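Local coordinates for molybdopterin biosynthesis moeA protein (Pyrococcus horikoshii, PDB 1WU2), which probably acts late in molybdenum cofactor biosynthesis, helping to insert molybdenum into molybdopterin as other members of the MoeA family do, at residues Q306-L309 against F310-A314; V8-R11 against E12-L16; Y267-F271 against V272-F276. All coordinates share one frame; numbering follows the deposited sequence.

Contact 1: residues Q306-L309 against F310-A314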
# COMPACT_ATOMS: atom_id res chain seq x y z
N GLN A 306 -9.55 14.69 -7.62
CA GLN A 306 -10.16 14.20 -8.85
C GLN A 306 -9.64 12.81 -9.22
O GLN A 306 -10.37 12.00 -9.78
CB GLN A 306 -9.92 15.17 -10.00
CG GLN A 306 -10.83 16.39 -9.94
CD GLN A 306 -10.42 17.47 -10.93
OE1 GLN A 306 -9.37 17.38 -11.57
NE2 GLN A 306 -11.26 18.50 -11.06
N PHE A 307 -8.37 12.54 -8.91
CA PHE A 307 -7.77 11.26 -9.23
C PHE A 307 -8.35 10.17 -8.32
O PHE A 307 -8.75 9.12 -8.79
CB PHE A 307 -6.25 11.29 -9.11
CG PHE A 307 -5.60 9.97 -9.41
CD1 PHE A 307 -5.19 9.67 -10.70
CD2 PHE A 307 -5.43 9.02 -8.42
CE1 PHE A 307 -4.62 8.44 -10.98
CE2 PHE A 307 -4.86 7.80 -8.70
CZ PHE A 307 -4.46 7.50 -9.98
N ASN A 308 -8.39 10.45 -7.02
CA ASN A 308 -8.90 9.49 -6.04
C ASN A 308 -10.39 9.21 -6.18
O ASN A 308 -10.84 8.08 -5.96
CB ASN A 308 -8.58 9.97 -4.62
CG ASN A 308 -7.16 9.66 -4.21
OD1 ASN A 308 -6.84 8.53 -3.84
ND2 ASN A 308 -6.29 10.66 -4.29
N LEU A 309 -11.16 10.22 -6.58
CA LEU A 309 -12.61 10.11 -6.67
C LEU A 309 -13.10 9.55 -8.01
O LEU A 309 -14.22 9.05 -8.09
CB LEU A 309 -13.29 11.46 -6.39
CG LEU A 309 -13.18 11.98 -4.95
CD1 LEU A 309 -13.64 13.42 -4.87
CD2 LEU A 309 -13.99 11.12 -4.00
N PHE A 310 -12.26 9.62 -9.04
CA PHE A 310 -12.67 9.19 -10.38
C PHE A 310 -11.66 8.23 -11.01
O PHE A 310 -11.97 7.06 -11.22
CB PHE A 310 -12.85 10.41 -11.30
CG PHE A 310 -14.07 11.22 -10.99
CD1 PHE A 310 -13.96 12.50 -10.49
CD2 PHE A 310 -15.34 10.70 -11.20
CE1 PHE A 310 -15.09 13.25 -10.20
CE2 PHE A 310 -16.48 11.45 -10.92
CZ PHE A 310 -16.35 12.72 -10.42
N VAL A 311 -10.46 8.73 -11.27
CA VAL A 311 -9.46 7.98 -12.03
C VAL A 311 -9.08 6.66 -11.36
O VAL A 311 -9.01 5.62 -12.01
CB VAL A 311 -8.18 8.82 -12.27
CG1 VAL A 311 -7.19 8.06 -13.15
CG2 VAL A 311 -8.52 10.17 -12.90
N LYS A 312 -8.84 6.70 -10.05
CA LYS A 312 -8.48 5.53 -9.25
C LYS A 312 -9.46 4.38 -9.46
O LYS A 312 -9.05 3.24 -9.63
CB LYS A 312 -8.42 5.92 -7.76
CG LYS A 312 -8.28 4.75 -6.80
CD LYS A 312 -7.90 5.21 -5.39
CE LYS A 312 -9.09 5.73 -4.61
NZ LYS A 312 -8.93 5.53 -3.14
N HIS A 313 -10.75 4.69 -9.47
CA HIS A 313 -11.80 3.68 -9.61
C HIS A 313 -11.97 3.19 -11.04
O HIS A 313 -12.37 2.04 -11.26
CB HIS A 313 -13.12 4.22 -9.05
CG HIS A 313 -13.03 4.61 -7.61
ND1 HIS A 313 -12.71 3.71 -6.62
CD2 HIS A 313 -13.18 5.80 -7.00
CE1 HIS A 313 -12.68 4.33 -5.46
NE2 HIS A 313 -12.97 5.60 -5.66
N ALA A 314 -11.68 4.05 -12.02
CA ALA A 314 -11.70 3.65 -13.43
C ALA A 314 -10.57 2.67 -13.73
O ALA A 314 -10.79 1.65 -14.38
CB ALA A 314 -11.59 4.87 -14.33
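The carbonyl oxygen of Phe-307 takes the amide of Lys-312, five residues on, in a straight bond (N to O 2.7 Å, N-H...O 170°), so helix 300-319 widens here into a pi-type turn, while Phe-310 N makes a weak bond to Gln-306 O. Val-311 N lies 3.0 Å from Phe-307 O, but its angle is too poor for a bond. With CG anti to the backbone N (chi1 179°), the Phe-307 ring is carried alongside the next turn. There Val-311 CG1 meets ring atom CE1 obliquely at 3.4 Å, the two side chains crossing at about a right angle, and the Lys-312 amide N lies over one ring face. Were an alanine to stand at Phe-307, the loss of the ring would probably leave Val-311 CG1 without this apolar contact and open a gap toward helix 212-222. The Lys-312 chain bends at chi3 and brings CE within 3.2 Å of Asn-308 O, while NZ goes on to a salt bridge with Glu-325 and a hydrogen bond with Tyr-375 OH. His-313 sets its ring edge, at CD2, against Leu-309 O at 3.6 Å; ND1 is bonded to Tyr-324 OH. Phe-307 packs on Leu-216, Leu-219 and Val-220 of helix 212-222, Phe-310 stacks on Phe-287 and meets Tyr-10 of helix 10-20 edge-to-face, and Gln-306, Leu-309 and Phe-310 all touch Ile-281 of strand 281-282.

Contact 2: residues V8-R11 against E12-L16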
# COMPACT_ATOMS: atom_id res chain seq x y z
N VAL A 8 -23.56 18.14 -11.57
CA VAL A 8 -24.12 16.79 -11.44
C VAL A 8 -23.54 16.15 -10.16
O VAL A 8 -22.34 16.25 -9.91
CB VAL A 8 -23.92 15.89 -12.72
CG1 VAL A 8 -23.23 16.64 -13.87
CG2 VAL A 8 -23.20 14.59 -12.42
N PRO A 9 -24.39 15.53 -9.34
CA PRO A 9 -23.93 14.89 -8.10
C PRO A 9 -22.79 13.90 -8.34
O PRO A 9 -22.70 13.34 -9.43
CB PRO A 9 -25.17 14.17 -7.58
CG PRO A 9 -26.32 14.91 -8.16
CD PRO A 9 -25.85 15.39 -9.50
N TYR A 10 -21.95 13.70 -7.34
CA TYR A 10 -20.79 12.82 -7.47
C TYR A 10 -21.17 11.38 -7.84
O TYR A 10 -20.53 10.80 -8.72
CB TYR A 10 -19.97 12.80 -6.18
CG TYR A 10 -18.91 11.72 -6.16
CD1 TYR A 10 -17.94 11.65 -7.15
CD2 TYR A 10 -18.89 10.76 -5.15
CE1 TYR A 10 -16.97 10.66 -7.14
CE2 TYR A 10 -17.92 9.77 -5.13
CZ TYR A 10 -16.97 9.72 -6.13
OH TYR A 10 -16.01 8.74 -6.11
N ARG A 11 -22.17 10.82 -7.18
CA ARG A 11 -22.54 9.42 -7.39
C ARG A 11 -23.12 9.18 -8.78
O ARG A 11 -22.90 8.12 -9.36
CB ARG A 11 -23.51 8.93 -6.31
CG ARG A 11 -22.89 8.81 -4.91
CD ARG A 11 -21.91 7.65 -4.75
NE ARG A 11 -21.12 7.76 -3.52
CZ ARG A 11 -20.03 7.05 -3.23
NH1 ARG A 11 -19.55 6.14 -4.08
NH2 ARG A 11 -19.40 7.25 -2.08
N GLU A 12 -23.84 10.16 -9.32
CA GLU A 12 -24.32 10.09 -10.70
C GLU A 12 -23.17 10.21 -11.69
O GLU A 12 -23.16 9.53 -12.72
CB GLU A 12 -25.36 11.18 -10.98
CG GLU A 12 -25.97 11.09 -12.39
CD GLU A 12 -27.04 12.14 -12.67
OE1 GLU A 12 -27.26 13.04 -11.83
OE2 GLU A 12 -27.66 12.06 -13.75
N ALA A 13 -22.21 11.08 -11.38
CA ALA A 13 -21.06 11.32 -12.25
C ALA A 13 -20.13 10.11 -12.28
O ALA A 13 -19.55 9.81 -13.32
CB ALA A 13 -20.28 12.54 -11.78
N LEU A 14 -20.00 9.43 -11.15
CA LEU A 14 -19.12 8.29 -11.03
C LEU A 14 -19.71 7.10 -11.78
O LEU A 14 -18.98 6.32 -12.37
CB LEU A 14 -18.89 7.92 -9.56
CG LEU A 14 -17.93 6.75 -9.29
CD1 LEU A 14 -16.52 7.11 -9.72
CD2 LEU A 14 -17.98 6.34 -7.82
N LYS A 15 -21.04 6.99 -11.77
CA LYS A 15 -21.73 5.92 -12.48
C LYS A 15 -21.67 6.13 -14.00
O LYS A 15 -21.46 5.18 -14.75
CB LYS A 15 -23.19 5.82 -12.03
CG LYS A 15 -23.87 4.50 -12.41
CD LYS A 15 -25.27 4.73 -12.97
CE LYS A 15 -26.10 3.45 -12.94
NZ LYS A 15 -25.65 2.45 -13.95
N LEU A 16 -21.87 7.37 -14.44
CA LEU A 16 -21.84 7.69 -15.87
C LEU A 16 -20.45 7.39 -16.43
O LEU A 16 -20.32 6.80 -17.50
CB LEU A 16 -22.18 9.17 -16.10
CG LEU A 16 -23.65 9.59 -15.97
CD1 LEU A 16 -23.77 11.11 -15.95
CD2 LEU A 16 -24.50 9.01 -17.10
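Tyr-10 and Leu-14, one helical turn apart, run alongside each other in the same direction. Both have CG anti to the backbone N (chi1 169° for Tyr-10, -178° for Leu-14), which sets the two chains in step. Leu-14 CB sits over one face of the phenol ring, 4.1 Å from Tyr-10 CE1, and the leucine then follows the ring outward until its CD2 comes within 3.5 Å of Tyr-10 OH. That hydroxyl has its polar partner in Leu-309 O of helix 300-319. Arg-11 takes a different course: its chain bends at chi2 and folds back, so that Tyr-10 CE2 lies over the centre of the guanidinium plane, 3.9 Å above it. Leu-14 CD2 approaches the same group obliquely, 4.1 Å from Arg-11 NH1. The segment is the N-terminal start of helix 10-20, with Pro-9 at the N-cap position. The first regular bonds follow at once, Ala-13 N to Pro-9 O at 3.0 Å, then Leu-14 N to Tyr-10 O at 2.8 Å, and Lys-15 N to Arg-11 O is the third. Ahead of the helix, Val-8 turns CG2 back onto Ala-13 CB at 3.6 Å, with CG1 nearly eclipsing the backbone N. The Glu-12 chain is fully extended and runs beside the proline ring, its OE1 lying 3.6 Å from Pro-9 CD. Phe-276 of strand 276-277 packs on Val-8, Ala-13 and Leu-16, and Lys-15 NZ makes a salt bridge with Asp-19.

Contact 3: residues Y267-F271 against V272-F276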
# COMPACT_ATOMS: atom_id res chain seq x y z
N TYR A 267 -12.77 26.92 -23.77
CA TYR A 267 -13.72 25.82 -23.56
C TYR A 267 -13.20 24.42 -23.91
O TYR A 267 -12.32 24.25 -24.76
CB TYR A 267 -15.04 26.06 -24.32
CG TYR A 267 -16.26 25.79 -23.46
CD1 TYR A 267 -16.49 26.51 -22.28
CD2 TYR A 267 -17.19 24.81 -23.82
CE1 TYR A 267 -17.59 26.26 -21.49
CE2 TYR A 267 -18.31 24.56 -23.02
CZ TYR A 267 -18.50 25.29 -21.86
OH TYR A 267 -19.60 25.05 -21.07
N ALA A 268 -13.78 23.42 -23.24
CA ALA A 268 -13.34 22.02 -23.32
C ALA A 268 -14.31 21.11 -24.07
O ALA A 268 -13.96 19.97 -24.38
CB ALA A 268 -13.11 21.47 -21.91
N HIS A 269 -15.52 21.58 -24.36
CA HIS A 269 -16.46 20.82 -25.18
C HIS A 269 -16.09 20.85 -26.66
O HIS A 269 -16.62 20.07 -27.45
CB HIS A 269 -17.90 21.33 -24.98
CG HIS A 269 -18.94 20.41 -25.55
ND1 HIS A 269 -19.07 19.10 -25.14
CD2 HIS A 269 -19.87 20.60 -26.51
CE1 HIS A 269 -20.05 18.52 -25.81
NE2 HIS A 269 -20.56 19.41 -26.65
N LYS A 270 -15.18 21.75 -27.04
CA LYS A 270 -14.69 21.82 -28.42
C LYS A 270 -13.71 20.68 -28.75
O LYS A 270 -13.52 20.36 -29.92
CB LYS A 270 -14.02 23.17 -28.67
CG LYS A 270 -14.98 24.36 -28.50
CD LYS A 270 -14.68 25.50 -29.47
CE LYS A 270 -13.62 26.46 -28.93
NZ LYS A 270 -12.39 26.48 -29.77
N PHE A 271 -13.11 20.08 -27.72
CA PHE A 271 -12.17 18.97 -27.90
C PHE A 271 -12.77 17.60 -27.61
O PHE A 271 -12.28 16.59 -28.12
CB PHE A 271 -10.95 19.16 -27.00
CG PHE A 271 -10.24 20.47 -27.21
CD1 PHE A 271 -9.74 20.81 -28.46
CD2 PHE A 271 -10.07 21.35 -26.15
CE1 PHE A 271 -9.09 22.02 -28.65
CE2 PHE A 271 -9.42 22.56 -26.33
CZ PHE A 271 -8.93 22.89 -27.59
N VAL A 272 -13.81 17.56 -26.78
CA VAL A 272 -14.38 16.30 -26.30
C VAL A 272 -15.90 16.34 -26.32
O VAL A 272 -16.51 17.35 -25.97
CB VAL A 272 -13.92 16.00 -24.85
CG1 VAL A 272 -14.49 14.68 -24.36
CG2 VAL A 272 -12.39 16.01 -24.75
N ASN A 273 -16.51 15.22 -26.71
CA ASN A 273 -17.95 15.03 -26.57
C ASN A 273 -18.25 14.51 -25.16
O ASN A 273 -18.09 13.32 -24.87
CB ASN A 273 -18.49 14.08 -27.64
CG ASN A 273 -19.93 14.36 -27.99
OD1 ASN A 273 -20.82 14.25 -27.14
ND2 ASN A 273 -20.18 14.74 -29.24
N LEU A 274 -18.68 15.41 -24.29
CA LEU A 274 -18.73 15.16 -22.85
C LEU A 274 -20.05 14.55 -22.38
O LEU A 274 -21.13 15.02 -22.74
CB LEU A 274 -18.48 16.46 -22.09
CG LEU A 274 -17.17 17.18 -22.43
CD1 LEU A 274 -17.25 18.66 -22.09
CD2 LEU A 274 -15.99 16.53 -21.71
N LEU A 275 -19.96 13.48 -21.58
CA LEU A 275 -21.10 12.97 -20.83
C LEU A 275 -21.49 13.96 -19.74
O LEU A 275 -22.67 14.22 -19.52
CB LEU A 275 -20.77 11.62 -20.19
CG LEU A 275 -20.58 10.43 -21.13
CD1 LEU A 275 -19.99 9.25 -20.39
CD2 LEU A 275 -21.91 10.05 -21.79
N PHE A 276 -20.49 14.49 -19.04
CA PHE A 276 -20.71 15.55 -18.05
C PHE A 276 -19.51 16.49 -17.94
O PHE A 276 -18.42 16.21 -18.43
CB PHE A 276 -21.06 14.96 -16.68
CG PHE A 276 -19.99 14.06 -16.10
CD1 PHE A 276 -19.01 14.58 -15.27
CD2 PHE A 276 -19.97 12.71 -16.40
CE1 PHE A 276 -18.02 13.76 -14.74
CE2 PHE A 276 -18.99 11.88 -15.87
CZ PHE A 276 -18.01 12.41 -15.04
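The carbonyl oxygen of Ala-268 receives two backbone amides, both weakly: Val-272 N at 3.4 Å, with an N-H...O angle of 136°, and Phe-271 N at a similar length. Bonds from the third and fourth residues onward make this a single helix-like turn, though no regular helix follows. The carbonyls of His-269 and Val-272 also come close, O to O 3.1 Å; as both are acceptors, the approach is probably unfavourable in itself. A CA-H...O contact runs from His-269 CA to Val-272 O, 3.6 Å long. The imidazole of His-269, its CG anti to the backbone N (chi1 -167°), swings over the strand-like run that leaves the turn. Its ND1 lies 3.2 Å from Val-272 O, yet the angle is too poor for a hydrogen bond, and the carbonyl approaches the ring obliquely. Leu-274 comes to the edge of that ring near its plane, with CD1 3.6 Å from His-269 ND1, the two side chains running antiparallel past one another. The turn lies in the loop between strands 252-255 and 276-277 of the probable molybdopterin-binding domain, and the chain leaving it enters the sheet through a classic beta bulge, in which Leu-275 and Phe-276 both face Tyr-289. Beside the turn, Phe-271 CB touches Val-272 CG2 at 4.1 Å. Val-272, which is buried, packs on Val-293 and Ile-295 of strand 293-295, and Leu-274 also reaches Ile-295. Phe-271 touches Glu-237 and Ile-240 of helix 237-240, and Lys-270 NZ forms a salt bridge with Glu-237. The amide of Asn-273 is hydrogen-bonded to Glu-291 OE2.

How the contacts relate
Along the chain contact 2 comes first, contact 3 next and contact 1 last, all on the same side of the chain's centre. Contacts 1 and 3 belong to the probable molybdopterin-binding domain, whereas contact 2 lies in the family's N-terminal region, and its helix 10-20 packs against that domain. The centres of contacts 1 and 2 lie about 12 Å apart, and Ala-13 CB packs on Phe-310 CE2 across helices 10-20 and 300-319. Contact 3, about 17 Å from contact 2 between centres, meets it chiefly through Phe-276 of edge strand 276-277, with Leu-275 also touching. Contacts 1 and 3 do not touch (nearest atoms about 4 Å apart, centres about 19 Å), but helix 10-20 touches both.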